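Local coordinates for protein histidine--tRNA ligase (Thermus thermophilus HB27, PDB 4RDX) that attaches L-histidine to tRNA(His) at the expense of ATP, releasing AMP and diphosphate, and so charges the tRNA for protein synthesis, at residues Ala86-Ala91 against Asn130-Gly135; Gly121-Phe126 against Gly310-Ala315; Arg159-Lys164 against Val273-Ile278. All coordinates share one frame; numbering follows the deposited sequence.

Contact 1: residues Ala86-Ala91 against Asn130-Gly135; sequences AAMVRA and NYEALG. With HIS (histidine), chain D.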
loop_
_atom_site.group_PDB
_atom_site.type_symbol
_atom_site.label_atom_id
_atom_site.label_comp_id
_atom_site.label_asym_id
_atom_site.label_seq_id
_atom_site.Cartn_x
_atom_site.Cartn_y
_atom_site.Cartn_z
ATOM N N ALA A 86 2.696 17.401 -6.380
ATOM C CA ALA A 86 3.325 17.546 -7.689
ATOM C C ALA A 86 3.140 16.292 -8.540
ATOM O O ALA A 86 2.885 16.377 -9.742
ATOM C CB ALA A 86 4.800 17.870 -7.535
ATOM N N ALA A 87 3.263 15.130 -7.906
ATOM C CA ALA A 87 3.098 13.862 -8.604
ATOM C C ALA A 87 1.672 13.706 -9.128
ATOM O O ALA A 87 1.460 13.226 -10.244
ATOM C CB ALA A 87 3.477 12.698 -7.698
ATOM N N MET A 88 0.695 14.127 -8.330
ATOM C CA MET A 88 -0.702 14.034 -8.745
ATOM C C MET A 88 -1.042 15.018 -9.858
ATOM O O MET A 88 -1.884 14.727 -10.709
ATOM C CB MET A 88 -1.652 14.203 -7.557
ATOM C CG MET A 88 -1.917 12.907 -6.804
ATOM S SD MET A 88 -2.699 13.203 -5.212
ATOM C CE MET A 88 -1.492 14.303 -4.487
ATOM N N VAL A 89 -0.395 16.179 -9.853
ATOM C CA VAL A 89 -0.570 17.117 -10.959
ATOM C C VAL A 89 0.059 16.558 -12.237
ATOM O O VAL A 89 -0.503 16.688 -13.329
ATOM C CB VAL A 89 0.006 18.512 -10.647
ATOM C CG1 VAL A 89 -0.154 19.432 -11.850
ATOM C CG2 VAL A 89 -0.686 19.108 -9.436
ATOM N N ARG A 90 1.221 15.927 -12.093
ATOM C CA ARG A 90 1.860 15.263 -13.224
ATOM C C ARG A 90 0.932 14.184 -13.786
ATOM O O ARG A 90 0.848 13.997 -14.998
ATOM C CB ARG A 90 3.210 14.667 -12.812
ATOM C CG ARG A 90 4.144 14.326 -13.974
ATOM C CD ARG A 90 3.892 12.927 -14.511
ATOM N NE ARG A 90 3.961 11.927 -13.452
ATOM C CZ ARG A 90 3.121 10.905 -13.330
ATOM N NH1 ARG A 90 2.140 10.742 -14.208
ATOM N NH2 ARG A 90 3.258 10.046 -12.330
ATOM N N ALA A 91 0.238 13.480 -12.895
ATOM C CA ALA A 91 -0.745 12.478 -13.303
ATOM C C ALA A 91 -1.914 13.127 -14.038
ATOM O O ALA A 91 -2.422 12.584 -15.022
ATOM C CB ALA A 91 -1.241 11.703 -12.098
ATOM N N ASN A 130 -3.121 12.095 0.671
ATOM C CA ASN A 130 -3.177 13.311 -0.119
ATOM C C ASN A 130 -4.517 13.441 -0.817
ATOM O O ASN A 130 -5.091 12.450 -1.267
ATOM C CB ASN A 130 -2.075 13.303 -1.177
ATOM C CG ASN A 130 -0.735 13.737 -0.631
ATOM O OD1 ASN A 130 -0.300 14.866 -0.855
ATOM N ND2 ASN A 130 -0.065 12.840 0.082
ATOM N N TYR A 131 -4.999 14.676 -0.901
ATOM C CA TYR A 131 -6.214 15.009 -1.627
ATOM C C TYR A 131 -5.930 16.223 -2.495
ATOM O O TYR A 131 -5.314 17.179 -2.031
ATOM C CB TYR A 131 -7.341 15.341 -0.648
ATOM C CG TYR A 131 -8.544 15.996 -1.293
ATOM C CD1 TYR A 131 -9.522 15.229 -1.912
ATOM C CD2 TYR A 131 -8.708 17.379 -1.274
ATOM C CE1 TYR A 131 -10.624 15.813 -2.500
ATOM C CE2 TYR A 131 -9.807 17.974 -1.862
ATOM C CZ TYR A 131 -10.763 17.186 -2.472
ATOM O OH TYR A 131 -11.864 17.767 -3.058
ATOM N N GLU A 132 -6.371 16.182 -3.750
ATOM C CA GLU A 132 -6.278 17.335 -4.641
ATOM C C GLU A 132 -7.569 17.561 -5.419
ATOM O O GLU A 132 -8.169 16.629 -5.940
ATOM C CB GLU A 132 -5.118 17.188 -5.631
ATOM C CG GLU A 132 -3.751 17.016 -4.995
ATOM C CD GLU A 132 -3.374 18.162 -4.075
ATOM O OE1 GLU A 132 -3.802 19.305 -4.333
ATOM O OE2 GLU A 132 -2.651 17.913 -3.088
ATOM N N ALA A 133 -7.993 18.815 -5.475
ATOM C CA ALA A 133 -9.063 19.240 -6.358
ATOM C C ALA A 133 -8.425 20.136 -7.406
ATOM O O ALA A 133 -7.863 21.196 -7.081
ATOM C CB ALA A 133 -10.133 19.982 -5.589
ATOM N N LEU A 134 -8.498 19.689 -8.658
ATOM C CA LEU A 134 -7.808 20.354 -9.754
ATOM C C LEU A 134 -8.772 20.838 -10.831
ATOM O O LEU A 134 -9.750 20.160 -11.161
ATOM C CB LEU A 134 -6.777 19.406 -10.372
ATOM C CG LEU A 134 -5.632 18.933 -9.473
ATOM C CD1 LEU A 134 -5.025 17.643 -10.005
ATOM C CD2 LEU A 134 -4.568 20.008 -9.360
ATOM N N GLY A 135 -8.492 22.020 -11.371
ATOM C CA GLY A 135 -9.234 22.530 -12.508
ATOM C C GLY A 135 -10.193 23.668 -12.211
ATOM O O GLY A 135 -10.980 24.052 -13.073
HETATM N N HIS D . 2.724 20.441 2.281
HETATM C CA HIS D . 1.693 20.787 1.310
HETATM C C HIS D . 0.838 21.913 1.869
HETATM O O HIS D . 0.203 22.658 1.125
HETATM C CB HIS D . 0.835 19.559 0.993
HETATM C CG HIS D . -0.226 19.813 -0.042
HETATM N ND1 HIS D . -0.314 20.979 -0.758
HETATM C CD2 HIS D . -1.245 19.027 -0.456
HETATM C CE1 HIS D . -1.338 20.914 -1.579
HETATM N NE2 HIS D . -1.927 19.736 -1.426
HETATM O OXT HIS D . 0.765 22.101 3.083
#

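Contact 2: residues Gly121-Phe126 against Gly310-Ala315; sequences GRYRQF and GVERVA. With AMP (adenosine monophosphate), chain C; nucleotides of chain B.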
loop_
_atom_site.group_PDB
_atom_site.type_symbol
_atom_site.label_atom_id
_atom_site.label_comp_id
_atom_site.label_asym_id
_atom_site.label_seq_id
_atom_site.Cartn_x
_atom_site.Cartn_y
_atom_site.Cartn_z
ATOM N N GLY A 121 7.500 11.800 15.543
ATOM C CA GLY A 121 6.571 12.075 14.461
ATOM C C GLY A 121 7.210 12.544 13.168
ATOM O O GLY A 121 6.526 13.062 12.286
ATOM N N ARG A 122 8.523 12.369 13.051
ATOM C CA ARG A 122 9.247 12.796 11.858
ATOM C C ARG A 122 10.268 11.741 11.447
ATOM O O ARG A 122 11.269 11.526 12.130
ATOM C CB ARG A 122 9.937 14.142 12.092
ATOM C CG ARG A 122 10.578 14.740 10.853
ATOM C CD ARG A 122 11.322 16.021 11.186
ATOM N NE ARG A 122 11.573 16.824 9.994
ATOM C CZ ARG A 122 12.077 18.053 10.011
ATOM N NH1 ARG A 122 12.393 18.629 11.164
ATOM N NH2 ARG A 122 12.265 18.708 8.874
ATOM N N TYR A 123 10.008 11.091 10.319
ATOM C CA TYR A 123 10.843 9.989 9.869
ATOM C C TYR A 123 11.382 10.242 8.465
ATOM O O TYR A 123 11.068 11.264 7.849
ATOM C CB TYR A 123 10.047 8.684 9.931
ATOM C CG TYR A 123 9.190 8.573 11.173
ATOM C CD1 TYR A 123 9.748 8.249 12.397
ATOM C CD2 TYR A 123 7.823 8.801 11.122
ATOM C CE1 TYR A 123 8.972 8.151 13.535
ATOM C CE2 TYR A 123 7.041 8.706 12.257
ATOM C CZ TYR A 123 7.622 8.380 13.460
ATOM O OH TYR A 123 6.850 8.283 14.591
ATOM N N ARG A 124 12.204 9.318 7.972
ATOM C CA ARG A 124 12.799 9.460 6.650
ATOM C C ARG A 124 11.971 8.732 5.597
ATOM O O ARG A 124 11.932 9.137 4.437
ATOM C CB ARG A 124 14.254 9.000 6.659
ATOM C CG ARG A 124 15.140 9.941 7.462
ATOM C CD ARG A 124 16.612 9.644 7.296
ATOM N NE ARG A 124 17.433 10.739 7.805
ATOM C CZ ARG A 124 18.756 10.693 7.890
ATOM N NH1 ARG A 124 19.399 9.600 7.506
ATOM N NH2 ARG A 124 19.434 11.731 8.361
ATOM N N GLN A 125 11.307 7.659 6.009
ATOM C CA GLN A 125 10.206 7.114 5.228
ATOM C C GLN A 125 8.947 7.165 6.070
ATOM O O GLN A 125 8.881 6.572 7.148
ATOM C CB GLN A 125 10.469 5.681 4.774
ATOM C CG GLN A 125 9.252 5.063 4.096
ATOM C CD GLN A 125 9.490 3.641 3.628
ATOM O OE1 GLN A 125 10.594 3.289 3.209
ATOM N NE2 GLN A 125 8.454 2.811 3.704
ATOM N N PHE A 126 7.950 7.891 5.583
ATOM C CA PHE A 126 6.705 8.025 6.326
ATOM C C PHE A 126 5.538 7.808 5.377
ATOM O O PHE A 126 5.749 7.598 4.193
ATOM C CB PHE A 126 6.633 9.385 7.031
ATOM C CG PHE A 126 6.642 10.563 6.097
ATOM C CD1 PHE A 126 7.829 11.055 5.578
ATOM C CD2 PHE A 126 5.461 11.191 5.755
ATOM C CE1 PHE A 126 7.831 12.139 4.719
ATOM C CE2 PHE A 126 5.460 12.277 4.900
ATOM C CZ PHE A 126 6.647 12.752 4.384
ATOM N N GLY A 310 -0.161 13.067 7.826
ATOM C CA GLY A 310 0.720 11.964 8.172
ATOM C C GLY A 310 0.048 10.885 8.994
ATOM O O GLY A 310 -0.388 11.137 10.118
ATOM N N VAL A 311 -0.019 9.682 8.430
ATOM C CA VAL A 311 -0.652 8.536 9.081
ATOM C C VAL A 311 -0.038 8.235 10.455
ATOM O O VAL A 311 -0.750 7.918 11.413
ATOM C CB VAL A 311 -0.558 7.282 8.180
ATOM C CG1 VAL A 311 -1.181 6.081 8.867
ATOM C CG2 VAL A 311 -1.230 7.547 6.833
ATOM N N GLU A 312 1.284 8.361 10.545
ATOM C CA GLU A 312 1.995 8.156 11.803
ATOM C C GLU A 312 1.539 9.127 12.894
ATOM O O GLU A 312 1.187 8.708 14.003
ATOM C CB GLU A 312 3.510 8.275 11.608
ATOM C CG GLU A 312 4.157 7.111 10.880
ATOM C CD GLU A 312 4.023 7.219 9.372
ATOM O OE1 GLU A 312 3.559 8.277 8.892
ATOM O OE2 GLU A 312 4.389 6.251 8.669
ATOM N N ARG A 313 1.553 10.422 12.582
ATOM C CA ARG A 313 1.190 11.443 13.562
ATOM C C ARG A 313 -0.271 11.311 13.986
ATOM O O ARG A 313 -0.625 11.582 15.130
ATOM C CB ARG A 313 1.456 12.842 13.010
ATOM C CG ARG A 313 2.902 13.066 12.591
ATOM C CD ARG A 313 3.211 14.544 12.383
ATOM N NE ARG A 313 4.615 14.750 12.033
ATOM C CZ ARG A 313 5.134 15.912 11.653
ATOM N NH1 ARG A 313 4.367 16.991 11.568
ATOM N NH2 ARG A 313 6.426 15.990 11.354
ATOM N N VAL A 314 -1.116 10.872 13.063
ATOM C CA VAL A 314 -2.509 10.607 13.378
ATOM C C VAL A 314 -2.627 9.397 14.308
ATOM O O VAL A 314 -3.477 9.375 15.197
ATOM C CB VAL A 314 -3.354 10.390 12.086
ATOM C CG1 VAL A 314 -4.770 10.024 12.456
ATOM C CG2 VAL A 314 -3.333 11.641 11.224
ATOM N N ALA A 315 -1.756 8.406 14.120
ATOM C CA ALA A 315 -1.716 7.254 15.022
ATOM C C ALA A 315 -1.340 7.705 16.432
ATOM O O ALA A 315 -1.993 7.340 17.420
ATOM C CB ALA A 315 -0.739 6.199 14.516
HETATM P P AMP C . 4.064 18.595 4.426
HETATM O O1P AMP C . 4.333 17.872 3.128
HETATM O O2P AMP C . 5.307 19.108 5.107
HETATM O O3P AMP C . 2.923 19.577 4.356
HETATM O "O5'" AMP C . 3.526 17.431 5.369
HETATM C "C5'" AMP C . 2.138 17.266 5.618
HETATM C "C4'" AMP C . 1.911 16.334 6.781
HETATM O "O4'" AMP C . 2.631 15.098 6.539
HETATM C "C3'" AMP C . 2.436 16.830 8.122
HETATM O "O3'" AMP C . 1.506 17.655 8.800
HETATM C "C2'" AMP C . 2.766 15.543 8.870
HETATM O "O2'" AMP C . 1.600 14.993 9.465
HETATM C "C1'" AMP C . 3.213 14.625 7.733
HETATM N N9 AMP C . 4.678 14.621 7.560
HETATM C C8 AMP C . 5.381 15.507 6.830
HETATM N N7 AMP C . 6.712 15.231 6.863
HETATM C C5 AMP C . 6.873 14.135 7.630
HETATM C C6 AMP C . 8.018 13.314 8.090
HETATM N N6 AMP C . 9.290 13.602 7.719
HETATM N N1 AMP C . 7.751 12.253 8.886
HETATM C C2 AMP C . 6.494 11.955 9.262
HETATM N N3 AMP C . 5.410 12.655 8.887
HETATM C C4 AMP C . 5.531 13.739 8.087
ATOM P P C B 76 15.297 27.871 9.985
ATOM O OP1 C B 76 15.470 29.168 9.282
ATOM O OP2 C B 76 14.266 27.742 11.046
ATOM O "O5'" C B 76 15.007 26.751 8.890
ATOM C "C5'" C B 76 15.886 26.541 7.792
ATOM C "C4'" C B 76 15.564 25.245 7.094
ATOM O "O4'" C B 76 15.864 24.141 7.986
ATOM C "C3'" C B 76 14.099 25.051 6.725
ATOM O "O3'" C B 76 13.768 25.651 5.482
ATOM C "C2'" C B 76 13.936 23.536 6.732
ATOM O "O2'" C B 76 14.395 22.974 5.511
ATOM C "C1'" C B 76 14.899 23.123 7.847
ATOM N N1 C B 76 14.226 22.942 9.154
ATOM C C2 C B 76 13.628 21.715 9.448
ATOM O O2 C B 76 13.667 20.814 8.597
ATOM N N3 C B 76 13.020 21.546 10.647
ATOM C C4 C B 76 13.003 22.545 11.534
ATOM N N4 C B 76 12.397 22.338 12.704
ATOM C C5 C B 76 13.609 23.804 11.263
ATOM C C6 C B 76 14.207 23.953 10.075
#

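Contact 3: residues Arg159-Lys164 against Val273-Ile278; sequences RRLKVK and VHHEEI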
loop_
_atom_site.group_PDB
_atom_site.type_symbol
_atom_site.label_atom_id
_atom_site.label_comp_id
_atom_site.label_asym_id
_atom_site.label_seq_id
_atom_site.Cartn_x
_atom_site.Cartn_y
_atom_site.Cartn_z
ATOM N N ARG A 159 -11.265 14.164 18.852
ATOM C CA ARG A 159 -11.705 15.483 19.254
ATOM C C ARG A 159 -10.399 16.217 19.525
ATOM O O ARG A 159 -9.336 15.694 19.203
ATOM C CB ARG A 159 -12.574 15.402 20.507
ATOM C CG ARG A 159 -13.779 14.468 20.378
ATOM C CD ARG A 159 -14.612 14.793 19.139
ATOM N NE ARG A 159 -15.871 14.051 19.088
ATOM C CZ ARG A 159 -16.276 13.322 18.051
ATOM N NH1 ARG A 159 -15.521 13.226 16.966
ATOM N NH2 ARG A 159 -17.438 12.686 18.097
ATOM N N ARG A 160 -10.466 17.421 20.084
ATOM C CA ARG A 160 -9.254 18.148 20.466
ATOM C C ARG A 160 -8.302 18.401 19.294
ATOM O O ARG A 160 -7.141 17.990 19.333
ATOM C CB ARG A 160 -8.506 17.386 21.564
ATOM C CG ARG A 160 -9.378 16.905 22.708
ATOM C CD ARG A 160 -9.798 18.069 23.566
ATOM N NE ARG A 160 -8.650 18.908 23.890
ATOM C CZ ARG A 160 -8.731 20.080 24.506
ATOM N NH1 ARG A 160 -9.911 20.561 24.869
ATOM N NH2 ARG A 160 -7.632 20.774 24.754
ATOM N N LEU A 161 -8.791 19.075 18.260
ATOM C CA LEU A 161 -7.970 19.416 17.102
ATOM C C LEU A 161 -7.950 20.930 16.941
ATOM O O LEU A 161 -8.923 21.600 17.285
ATOM C CB LEU A 161 -8.555 18.786 15.835
ATOM C CG LEU A 161 -8.839 17.283 15.794
ATOM C CD1 LEU A 161 -9.872 16.973 14.717
ATOM C CD2 LEU A 161 -7.562 16.494 15.552
ATOM N N LYS A 162 -6.856 21.482 16.422
ATOM C CA LYS A 162 -6.852 22.911 16.103
ATOM C C LYS A 162 -6.697 23.195 14.613
ATOM O O LYS A 162 -5.632 22.974 14.034
ATOM C CB LYS A 162 -5.786 23.683 16.884
ATOM C CG LYS A 162 -5.854 25.182 16.595
ATOM C CD LYS A 162 -4.575 25.912 16.951
ATOM C CE LYS A 162 -4.426 26.072 18.448
ATOM N NZ LYS A 162 -3.120 26.698 18.787
ATOM N N VAL A 163 -7.764 23.697 14.001
ATOM C CA VAL A 163 -7.721 24.104 12.603
ATOM C C VAL A 163 -7.171 25.520 12.473
ATOM O O VAL A 163 -7.730 26.468 13.025
ATOM C CB VAL A 163 -9.116 24.053 11.951
ATOM C CG1 VAL A 163 -9.028 24.451 10.483
ATOM C CG2 VAL A 163 -9.722 22.666 12.101
ATOM N N LYS A 164 -6.063 25.654 11.753
ATOM C CA LYS A 164 -5.483 26.956 11.462
ATOM C C LYS A 164 -5.743 27.312 10.007
ATOM O O LYS A 164 -5.515 26.495 9.112
ATOM C CB LYS A 164 -3.975 26.950 11.710
ATOM C CG LYS A 164 -3.562 26.618 13.129
ATOM C CD LYS A 164 -2.070 26.841 13.308
ATOM C CE LYS A 164 -1.647 26.632 14.750
ATOM N NZ LYS A 164 -0.232 27.040 14.971
ATOM N N VAL A 273 -3.759 21.527 10.418
ATOM C CA VAL A 273 -4.508 20.990 11.553
ATOM C C VAL A 273 -3.533 20.422 12.577
ATOM O O VAL A 273 -2.671 19.611 12.242
ATOM C CB VAL A 273 -5.522 19.903 11.142
ATOM C CG1 VAL A 273 -6.186 19.304 12.374
ATOM C CG2 VAL A 273 -6.569 20.477 10.204
ATOM N N HIS A 274 -3.663 20.857 13.825
ATOM C CA HIS A 274 -2.728 20.456 14.867
ATOM C C HIS A 274 -3.375 19.627 15.962
ATOM O O HIS A 274 -4.592 19.656 16.151
ATOM C CB HIS A 274 -2.069 21.683 15.491
ATOM C CG HIS A 274 -1.092 22.369 14.583
ATOM N ND1 HIS A 274 0.264 22.192 14.692
ATOM C CD2 HIS A 274 -1.289 23.225 13.555
ATOM C CE1 HIS A 274 0.875 22.918 13.764
ATOM N NE2 HIS A 274 -0.046 23.551 13.064
ATOM N N HIS A 275 -2.541 18.890 16.686
ATOM C CA HIS A 275 -2.992 18.130 17.840
ATOM C C HIS A 275 -1.985 18.274 18.974
ATOM O O HIS A 275 -0.775 18.295 18.742
ATOM C CB HIS A 275 -3.184 16.654 17.475
ATOM C CG HIS A 275 -3.993 15.886 18.476
ATOM N ND1 HIS A 275 -3.433 15.293 19.585
ATOM C CD2 HIS A 275 -5.318 15.624 18.534
ATOM C CE1 HIS A 275 -4.379 14.694 20.286
ATOM N NE2 HIS A 275 -5.535 14.882 19.669
ATOM N N GLU A 276 -2.487 18.380 20.201
ATOM C CA GLU A 276 -1.622 18.459 21.373
ATOM C C GLU A 276 -0.935 17.126 21.635
ATOM O O GLU A 276 -1.300 16.105 21.045
ATOM C CB GLU A 276 -2.406 18.904 22.607
ATOM C CG GLU A 276 -3.489 17.941 23.045
ATOM C CD GLU A 276 -4.785 18.135 22.288
ATOM O OE1 GLU A 276 -4.748 18.242 21.045
ATOM O OE2 GLU A 276 -5.843 18.194 22.947
ATOM N N GLU A 277 0.052 17.150 22.529
ATOM C CA GLU A 277 0.949 16.019 22.732
ATOM C C GLU A 277 1.651 15.680 21.411
ATOM O O GLU A 277 1.906 16.572 20.603
ATOM C CB GLU A 277 0.212 14.815 23.334
ATOM C CG GLU A 277 -0.419 15.083 24.706
ATOM C CD GLU A 277 -1.924 14.925 24.700
ATOM O OE1 GLU A 277 -2.514 14.956 23.603
ATOM O OE2 GLU A 277 -2.516 14.770 25.790
ATOM N N ILE A 278 1.974 14.404 21.204
ATOM C CA ILE A 278 2.655 13.926 19.987
ATOM C C ILE A 278 3.950 14.674 19.598
ATOM O O ILE A 278 4.475 14.500 18.494
ATOM C CB ILE A 278 1.681 13.787 18.767
ATOM C CG1 ILE A 278 1.592 15.079 17.951
ATOM C CG2 ILE A 278 0.300 13.338 19.232
ATOM C CD1 ILE A 278 1.246 14.851 16.496
#

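Contact 1: residues Ala86-Ala91 against Asn130-Gly135
Met88 and Glu132 meet through two bent chains: Met88 runs out extended at chi2 and turns at chi3 (-57°), which swings its methyl over strand 125-134, while Glu132 bends at chi2 (-58°) and carries its carboxylate past that methyl. The Met88 tip lodges between two neighbours on the same side of the strand, CE lying 3.5 Å from Asn130 CB and 3.6 Å from Glu132 CG. The two long chains of Met88 and Glu132 cross at about a right angle, with Met88 SD 4.0 Å from the same CG, and the closest approach of Met88 to the glutamate is to this methylene. Two residues further along the strand, the packing is purely aliphatic: Val89 CG2 touches Leu134 CD2 at 4.0 Å. Helix and strand axes stay 9.5 Å apart at their closest, so the contact is made chiefly by side chains.

Beyond the methionine, the Glu132 carboxylate faces the bound histidine. NE2 of that ligand donates to Glu132 OE2 at 2.6 Å, in a bond weakened by its bent geometry, and OE2 is also hydrogen-bonded to Thr85 OG1, at the first residue of helix 85-94. The other oxygen, OE1, is held by Tyr290 OH, and these two hydroxyls limit how the carboxylate can turn. Asn130 has its amide tied to Gln128. Helix 85-94 thus packs its apolar side on the second strand of the class II motif 2 hairpin, and the glutamate rising from that strand helps form the histidine pocket.

Contact 2: residues Gly121-Phe126 against Gly310-Ala315
Gly121, in a left-handed backbone conformation (phi 66°), comes within 5.5 Å of Arg313, CA to CA, where helix 311-320 starts behind the N-cap residue Gly310. Arg313 reaches back with an extended chain and meets the Gly121 carbonyl edge-on, in the guanidinium plane. Its NE gives a straight bond of 2.6 Å to Gly121 O, and NH2 adds a weak one to the same oxygen. NH1 goes to Ala283 O, while one guanidinium face lies over C2' of the AMP ribose. A leucine here would probably leave the Gly121 carbonyl without both of these donors and set the 121-123 loop freer to drift from the nucleotide.

Glu312 packs with its aliphatic part: CG lies 3.6 Å from Tyr123 CE2, ring and carboxylate planes 60° apart. Its carboxylate passes alongside the start of Phe126, OE2 being 3.7 Å from Phe126 CA, and is hydrogen-bonded to His127 ND1. Phe126 CG sits between its backbone N and carbonyl carbon (chi1 62°), which lays the ring flat against the adenine, AMP C5 over its centre. The base edge is read by backbone: Tyr123 N donates to AMP N1 at 2.9 Å, and AMP N6 donates to Tyr123 O. Arg122, extended from CG to NE, pairs with a cytosine of the bound tRNA, NH1 to N3 and NH2 to O2 of C76 of chain B.

With N-H facing N1 and C=O facing the amino group, the loop suits adenine; guanine would offer the opposite pattern. The arginine of motif 3 thus fixes the motif 2 loop that recognises both nucleotide and tRNA.

Contact 3: residues Arg159-Lys164 against Val273-Ile278
Backbone bonds come first: Lys162 and His274 form an antiparallel hydrogen-bonded pair, Lys162 N to His274 O and His274 N to Lys162 O both at 2.9 Å. The next pair, Val163 with Val273, is non-hydrogen-bonded, its CA atoms 4.6 Å apart, and a CA-H...O contact from Val273 CA to Lys162 O runs beside the bonds.

Charge joins the segments beyond the regular pairing. Arg160 NE makes a salt bridge of 3.0 Å to Glu276 OE2, almost straight and in the guanidinium plane, although the guanidinium and carboxylate planes stand 68° apart. Glu276 is bent at chi2 (-84°), and its other oxygen, OE1, sits over the centre of the His275 ring. That ring is also fixed by a bond from its ND1 to Glu276 O, in the carbonyl plane on a lone pair but tilted 25° from the ring plane.

Side-chain packing splits between the two faces. On one, Val163 CG2 touches Val273 CG2 at 4.3 Å, Leu161 CB lies near Val273 CG1, and Leu161 CD2 meets the His275 ring at its edge. On the other, the extended Lys164 runs over a face of His274, CE 3.6 Å from CD2. The His274 ring is positioned by Ser282 at ND1 and Glu272 at NE2.

Strand 269-275 is flanked by strand 161-167 on one side and strand 283-290 on the other. Helix 139-156 covers the face of the valines and Leu161, while helix 311-320 packs against His275 and Ile278.

In the fold
All three contacts draw on the large mixed sheet of the class II catalytic core. Contacts 1 and 2 share strand 125-134 and lie about 21 Å apart, centre to centre: the 130-135 end serves the histidine pocket, the 121-126 end the AMP site, so this strand and the loop leading into it reach from one to the other. Contact 3 lies across the sheet, beyond strands 304-310 and 283-290, its centre about 15 Å from contact 2 and 25 Å from contact 1. It touches contact 2 where Ile278 CD1 packs 4.0 Å from Arg313 O, which ties this loop residue to the motif 3 helix. The His274 side chain lies about 7 Å from AMP at the nearest atoms.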